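Local coordinates for putative cell filamentation protein (Bartonella quintana, PDB 4N67) that carries a Fic domain that binds ADP and may modify host proteins by adenylylation as a translocated bacterial effector, at residues R115-L120 and A152-K157; A59-T64 and R164-K169. The protein carries 2 engineered substitutions. One frame throughout, in Å; residues are numbered along the deposited sequence.

Interaction 1 (R115-L120 and A152-K157). With ADP (adenosine-5'-diphosphate), chain B.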
loop_
_atom_site.group_PDB
_atom_site.type_symbol
_atom_site.label_atom_id
_atom_site.label_comp_id
_atom_site.label_asym_id
_atom_site.label_seq_id
_atom_site.Cartn_x
_atom_site.Cartn_y
_atom_site.Cartn_z
ATOM N N ARG A 115 11.400 -10.445 2.038
ATOM C CA ARG A 115 11.020 -11.851 1.914
ATOM C C ARG A 115 9.525 -11.997 1.645
ATOM O O ARG A 115 9.109 -12.801 0.807
ATOM C CB ARG A 115 11.436 -12.667 3.171
ATOM C CG ARG A 115 12.909 -13.049 3.235
ATOM C CD ARG A 115 13.271 -13.848 4.501
ATOM N NE ARG A 115 13.847 -12.949 5.507
ATOM C CZ ARG A 115 13.460 -12.809 6.774
ATOM N NH1 ARG A 115 14.069 -11.912 7.535
ATOM N NH2 ARG A 115 12.484 -13.535 7.288
ATOM N N GLU A 116 8.710 -11.220 2.360
ATOM C CA GLU A 116 7.276 -11.264 2.128
ATOM C C GLU A 116 6.876 -10.723 0.762
ATOM O O GLU A 116 5.971 -11.255 0.148
ATOM C CB GLU A 116 6.516 -10.554 3.245
ATOM C CG GLU A 116 6.641 -11.306 4.570
ATOM C CD GLU A 116 5.984 -10.630 5.752
ATOM O OE1 GLU A 116 5.037 -9.848 5.545
ATOM O OE2 GLU A 116 6.393 -10.925 6.908
ATOM N N LEU A 117 7.505 -9.657 0.301
ATOM C CA LEU A 117 7.194 -9.138 -1.029
ATOM C C LEU A 117 7.624 -10.145 -2.094
ATOM O O LEU A 117 6.895 -10.314 -3.076
ATOM C CB LEU A 117 7.880 -7.800 -1.272
ATOM C CG LEU A 117 7.330 -6.679 -0.395
ATOM C CD1 LEU A 117 8.132 -5.421 -0.595
ATOM C CD2 LEU A 117 5.846 -6.438 -0.644
ATOM N N LYS A 118 8.769 -10.809 -1.906
ATOM C CA LYS A 118 9.203 -11.882 -2.837
ATOM C C LYS A 118 8.202 -13.019 -2.894
ATOM O O LYS A 118 7.833 -13.482 -3.989
ATOM C CB LYS A 118 10.580 -12.422 -2.448
ATOM N N LYS A 119 7.722 -13.461 -1.730
ATOM C CA LYS A 119 6.731 -14.535 -1.668
ATOM C C LYS A 119 5.440 -14.150 -2.372
ATOM O O LYS A 119 4.845 -14.968 -3.082
ATOM C CB LYS A 119 6.461 -14.972 -0.216
ATOM N N LEU A 120 5.012 -12.896 -2.191
ATOM C CA LEU A 120 3.814 -12.403 -2.860
ATOM C C LEU A 120 3.987 -12.369 -4.375
ATOM O O LEU A 120 3.101 -12.817 -5.103
ATOM C CB LEU A 120 3.426 -11.027 -2.304
ATOM C CG LEU A 120 2.182 -10.430 -2.961
ATOM C CD1 LEU A 120 0.947 -11.331 -2.866
ATOM C CD2 LEU A 120 1.946 -9.073 -2.334
ATOM N N ALA A 152 3.234 -6.833 5.313
ATOM C CA ALA A 152 4.577 -6.398 4.892
ATOM C C ALA A 152 4.831 -4.911 5.210
ATOM O O ALA A 152 5.933 -4.536 5.624
ATOM C CB ALA A 152 4.794 -6.665 3.415
ATOM N N HIS A 153 3.809 -4.075 5.005
ATOM C CA HIS A 153 3.844 -2.666 5.372
ATOM C C HIS A 153 5.181 -2.030 4.999
ATOM O O HIS A 153 5.918 -1.570 5.871
ATOM C CB HIS A 153 3.575 -2.528 6.875
ATOM C CG HIS A 153 3.264 -1.142 7.329
ATOM N ND1 HIS A 153 1.995 -0.619 7.260
ATOM C CD2 HIS A 153 4.022 -0.207 7.948
ATOM C CE1 HIS A 153 1.988 0.594 7.789
ATOM N NE2 HIS A 153 3.205 0.869 8.213
ATOM N N PRO A 154 5.541 -2.052 3.706
ATOM C CA PRO A 154 6.942 -1.826 3.357
ATOM C C PRO A 154 7.508 -0.444 3.540
ATOM O O PRO A 154 8.723 -0.310 3.526
ATOM C CB PRO A 154 7.017 -2.225 1.873
ATOM C CG PRO A 154 5.800 -3.046 1.653
ATOM C CD PRO A 154 4.758 -2.482 2.539
ATOM N N PHE A 155 6.645 0.562 3.678
ATOM C CA PHE A 155 7.069 1.960 3.711
ATOM C C PHE A 155 6.897 2.595 5.084
ATOM O O PHE A 155 6.066 2.186 5.878
ATOM C CB PHE A 155 6.323 2.747 2.616
ATOM C CG PHE A 155 6.434 2.124 1.241
ATOM C CD1 PHE A 155 7.583 2.307 0.468
ATOM C CD2 PHE A 155 5.440 1.316 0.740
ATOM C CE1 PHE A 155 7.711 1.694 -0.756
ATOM C CE2 PHE A 155 5.585 0.701 -0.493
ATOM C CZ PHE A 155 6.728 0.894 -1.230
ATOM N N ARG A 156 7.651 3.645 5.319
ATOM C CA ARG A 156 7.515 4.359 6.593
ATOM C C ARG A 156 6.102 4.951 6.770
ATOM O O ARG A 156 5.582 4.998 7.897
ATOM C CB ARG A 156 8.594 5.426 6.698
ATOM C CG ARG A 156 8.445 6.367 7.875
ATOM C CD ARG A 156 8.574 5.657 9.226
ATOM N NE ARG A 156 8.394 6.618 10.321
ATOM C CZ ARG A 156 7.227 7.133 10.710
ATOM N NH1 ARG A 156 6.098 6.821 10.108
ATOM N NH2 ARG A 156 7.213 8.047 11.689
ATOM N N LYS A 157 5.511 5.404 5.670
ATOM C CA LYS A 157 4.161 5.929 5.635
ATOM C C LYS A 157 3.642 5.821 4.210
ATOM O O LYS A 157 4.453 5.698 3.274
ATOM C CB LYS A 157 4.144 7.402 6.075
ATOM C CG LYS A 157 2.770 7.949 6.382
ATOM C CD LYS A 157 2.856 9.387 6.858
ATOM C CE LYS A 157 1.454 9.991 6.941
ATOM N NZ LYS A 157 1.367 11.295 6.203
HETATM P PB ADP B . 0.424 4.458 6.823
HETATM O O1B ADP B . 1.034 4.567 8.230
HETATM O O2B ADP B . 1.179 3.464 6.010
HETATM O O3B ADP B . 0.271 5.799 6.101
HETATM P PA ADP B . -2.335 3.481 6.535
HETATM O O1A ADP B . -3.571 4.182 7.122
HETATM O O2A ADP B . -2.049 3.737 5.074
HETATM O O3A ADP B . -1.000 3.946 7.369
HETATM O "O5'" ADP B . -2.467 1.936 6.875
HETATM C "C5'" ADP B . -1.721 0.940 6.166
HETATM C "C4'" ADP B . -2.553 -0.338 6.140
HETATM O "O4'" ADP B . -2.570 -0.926 7.456
HETATM C "C3'" ADP B . -3.999 -0.104 5.714
HETATM O "O3'" ADP B . -4.416 -1.109 4.768
HETATM C "C2'" ADP B . -4.769 -0.226 7.015
HETATM O "O2'" ADP B . -6.129 -0.657 6.866
HETATM C "C1'" ADP B . -3.945 -1.231 7.765
HETATM N N9 ADP B . -4.111 -1.208 9.233
HETATM C C8 ADP B . -4.559 -0.214 10.024
HETATM N N7 ADP B . -4.508 -0.639 11.309
HETATM C C5 ADP B . -4.031 -1.890 11.346
HETATM C C6 ADP B . -3.738 -2.908 12.363
HETATM N N6 ADP B . -3.966 -2.586 13.673
HETATM N N1 ADP B . -3.238 -4.099 11.998
HETATM C C2 ADP B . -3.013 -4.368 10.681
HETATM N N3 ADP B . -3.274 -3.473 9.702
HETATM C C4 ADP B . -3.760 -2.260 9.958
#

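Interaction 2 (A59-T64 and R164-K169)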
loop_
_atom_site.group_PDB
_atom_site.type_symbol
_atom_site.label_atom_id
_atom_site.label_comp_id
_atom_site.label_asym_id
_atom_site.label_seq_id
_atom_site.Cartn_x
_atom_site.Cartn_y
_atom_site.Cartn_z
ATOM N N ALA A 59 7.446 -6.280 -6.432
ATOM C CA ALA A 59 7.854 -5.278 -5.446
ATOM C C ALA A 59 8.308 -3.974 -6.109
ATOM O O ALA A 59 8.081 -2.875 -5.592
ATOM C CB ALA A 59 8.932 -5.838 -4.552
ATOM N N ALA A 60 8.960 -4.098 -7.257
ATOM C CA ALA A 60 9.370 -2.914 -8.007
ATOM C C ALA A 60 8.189 -2.082 -8.403
ATOM O O ALA A 60 8.238 -0.856 -8.340
ATOM C CB ALA A 60 10.165 -3.281 -9.226
ATOM N N TYR A 61 7.110 -2.719 -8.820
ATOM C CA TYR A 61 5.927 -1.959 -9.161
ATOM C C TYR A 61 5.344 -1.267 -7.932
ATOM O O TYR A 61 4.895 -0.112 -8.009
ATOM C CB TYR A 61 4.909 -2.865 -9.873
ATOM C CG TYR A 61 3.700 -2.121 -10.402
ATOM C CD1 TYR A 61 3.819 -1.074 -11.298
ATOM C CD2 TYR A 61 2.421 -2.491 -10.000
ATOM C CE1 TYR A 61 2.702 -0.398 -11.775
ATOM C CE2 TYR A 61 1.294 -1.846 -10.467
ATOM C CZ TYR A 61 1.432 -0.805 -11.353
ATOM O OH TYR A 61 0.301 -0.188 -11.830
ATOM N N LEU A 62 5.293 -1.963 -6.796
ATOM C CA LEU A 62 4.801 -1.364 -5.561
ATOM C C LEU A 62 5.627 -0.139 -5.206
ATOM O O LEU A 62 5.075 0.911 -4.854
ATOM C CB LEU A 62 4.797 -2.388 -4.440
ATOM C CG LEU A 62 4.079 -1.981 -3.184
ATOM C CD1 LEU A 62 2.582 -2.113 -3.333
ATOM C CD2 LEU A 62 4.548 -2.835 -2.022
ATOM N N ARG A 63 6.951 -0.253 -5.358
ATOM C CA ARG A 63 7.809 0.896 -5.117
ATOM C C ARG A 63 7.532 2.055 -6.087
ATOM O O ARG A 63 7.522 3.224 -5.707
ATOM C CB ARG A 63 9.271 0.472 -5.183
ATOM C CG ARG A 63 9.711 -0.397 -4.008
ATOM C CD ARG A 63 11.194 -0.755 -4.107
ATOM N NE ARG A 63 11.686 -1.346 -2.873
ATOM C CZ ARG A 63 11.746 -2.642 -2.588
ATOM N NH1 ARG A 63 11.409 -3.572 -3.469
ATOM N NH2 ARG A 63 12.229 -3.014 -1.403
ATOM N N THR A 64 7.290 1.721 -7.339
ATOM C CA THR A 64 6.926 2.734 -8.330
ATOM C C THR A 64 5.633 3.458 -7.961
ATOM O O THR A 64 5.559 4.683 -8.052
ATOM C CB THR A 64 6.819 2.127 -9.720
ATOM O OG1 THR A 64 8.144 1.821 -10.177
ATOM C CG2 THR A 64 6.181 3.061 -10.688
ATOM N N ARG A 164 -3.687 0.033 -2.017
ATOM C CA ARG A 164 -4.981 0.146 -2.703
ATOM C C ARG A 164 -4.792 0.369 -4.198
ATOM O O ARG A 164 -5.474 -0.245 -5.012
ATOM C CB ARG A 164 -5.876 1.241 -2.090
ATOM C CG ARG A 164 -6.351 0.875 -0.714
ATOM C CD ARG A 164 -7.367 1.828 -0.137
ATOM N NE ARG A 164 -6.885 3.173 0.136
ATOM C CZ ARG A 164 -6.301 3.577 1.259
ATOM N NH1 ARG A 164 -5.982 4.858 1.393
ATOM N NH2 ARG A 164 -6.046 2.748 2.264
ATOM N N MET A 165 -3.833 1.204 -4.601
ATOM C CA MET A 165 -3.593 1.413 -6.021
ATOM C C MET A 165 -3.050 0.140 -6.680
ATOM O O MET A 165 -3.421 -0.218 -7.787
ATOM C CB MET A 165 -2.635 2.582 -6.269
ATOM C CG MET A 165 -2.403 2.890 -7.720
ATOM S SD MET A 165 -3.906 3.263 -8.649
ATOM C CE MET A 165 -4.391 4.805 -7.918
ATOM N N PHE A 166 -2.161 -0.559 -5.996
ATOM C CA PHE A 166 -1.671 -1.820 -6.518
ATOM C C PHE A 166 -2.848 -2.751 -6.823
ATOM O O PHE A 166 -2.903 -3.388 -7.876
ATOM C CB PHE A 166 -0.679 -2.427 -5.496
ATOM C CG PHE A 166 -0.033 -3.730 -5.908
ATOM C CD1 PHE A 166 -0.648 -4.944 -5.671
ATOM C CD2 PHE A 166 1.259 -3.711 -6.416
ATOM C CE1 PHE A 166 -0.023 -6.121 -6.011
ATOM C CE2 PHE A 166 1.904 -4.897 -6.738
ATOM C CZ PHE A 166 1.248 -6.085 -6.529
ATOM N N MET A 167 -3.790 -2.822 -5.886
ATOM C CA MET A 167 -4.969 -3.667 -6.116
ATOM C C MET A 167 -5.831 -3.190 -7.250
ATOM O O MET A 167 -6.324 -4.003 -8.040
ATOM C CB MET A 167 -5.844 -3.755 -4.869
ATOM C CG MET A 167 -5.152 -4.321 -3.668
ATOM S SD MET A 167 -4.327 -5.892 -3.907
ATOM C CE MET A 167 -5.676 -6.950 -4.435
ATOM N N GLU A 168 -6.007 -1.878 -7.375
ATOM C CA GLU A 168 -6.797 -1.374 -8.491
ATOM C C GLU A 168 -6.219 -1.825 -9.822
ATOM O O GLU A 168 -6.937 -2.271 -10.716
ATOM C CB GLU A 168 -6.862 0.150 -8.484
ATOM C CG GLU A 168 -7.664 0.801 -7.359
ATOM C CD GLU A 168 -7.832 2.317 -7.557
ATOM O OE1 GLU A 168 -7.930 2.753 -8.717
ATOM O OE2 GLU A 168 -7.858 3.016 -6.532
ATOM N N LYS A 169 -4.896 -1.746 -9.954
ATOM C CA LYS A 169 -4.268 -2.088 -11.209
ATOM C C LYS A 169 -4.200 -3.598 -11.436
ATOM O O LYS A 169 -4.390 -4.072 -12.555
ATOM C CB LYS A 169 -2.887 -1.436 -11.313
ATOM C CG LYS A 169 -2.974 0.074 -11.520
ATOM C CD LYS A 169 -3.359 0.425 -12.961
ATOM C CE LYS A 169 -3.985 1.807 -13.076
ATOM N NZ LYS A 169 -4.748 1.975 -14.332
#

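Interaction 1 (R115-L120 and A152-K157)
L117 reaches from helix 112-126 to the ring of P154, and there the helix meets the start of the Fic motif, whose HPF opening is H153, P154 and F155. The tight part is apolar and buried. The two methyl branches of L117 lie almost equally far from one proline carbon, CD1 at 4.0 Å from P154 CG and CD2 at 4.1 Å, so the fork of the leucine sits across the outer corner of the ring. The CB of A152 fits beside the same fork, with L117 CD2 4.2 Å away; so small a side chain suits the end of helix 135-152, which comes close to its neighbour here. Rigid and apolar, P154 serves two partners, because its CB also lies over one face of the F155 ring, 4.0 Å above the plane and offset toward the rim.

Toward solvent the contact is looser. E116 is only partly exposed; its extended chain brings OE1 beside the last turn of helix 135-152, 3.5 Å from A152 N, but this carboxylate oxygen is hydrogen-bonded to H151 ND1.

H153 turns the chain out of the helix with a positive phi of 43°, and its CB points away from helix 112-126. CG lies opposite the backbone N (chi1 -166°), and the ring runs to the ADP pocket, where it also stacks with F107. Where many Fic proteins carry an acidic residue, this motif has K157, whose CG is 3.3 Å from ADP O3B. At the diphosphate the imidazole approaches obliquely, H153 CE1 standing 3.5 Å from ADP O2B.

Interaction 2 (A59-T64 and R164-K169)
The rings of Y61 and F166 meet obliquely, their planes inclined at roughly 45°, with Y61 CD2 4.0 Å from F166 CD2. From the other side of the phenylalanine ring plane comes a methyl of L62: its CD1 is 3.7 Å from F166 CD2, and the leucine side chain runs at about a right angle to the aromatic one. Near the plane of the tyrosine ring, at its edge, stands the CB of K169. Y61 and L62, successive residues of one helix, thus lie on opposite sides of the F166 ring plane and hold CD2 between them, a place suited to a broad apolar ring. The CG of F166 is anti to the backbone N (chi1 -178°), which directs the ring into the interface.

These residues join helix 59-70 to helix 164-174, which follows the glycine-rich part of the Fic motif. The short helical segments are inclined at 120°, with axes 10.1 Å apart at closest approach. L149 of helix 135-152 and L124 of helix 112-126 also touch F166, placing it in the all-helical core.

Tyrosine suits the margin, being apolar along its ring and polar at its tip. In one of the two modelled conformers of the lysine, Y61 OH lies 3.3 Å from K169 CG, against the aliphatic stem; NZ leads away to Q172 OE1 and the backbone oxygens of R49 and E51.

Both contacts are largely buried, yet they differ in job. Interaction 2 packs one helix against another deep in the Fic core, with aromatic and aliphatic groups and a tyrosine hydroxyl against the aliphatic stem of a lysine at the margin; interaction 1 packs a helix against the end of another and the loop that follows, whose far side faces the nucleotide. Only interaction 1 supplies residues to the ADP pocket; the side chain of L62 lies about 11 Å from the ADP. The two touch directly: P154 CG is 3.9 Å from L62 CD2, and L117 CB is 4.0 Å from A59 CB. Helix 59-70 thereby joins them in one apolar layer.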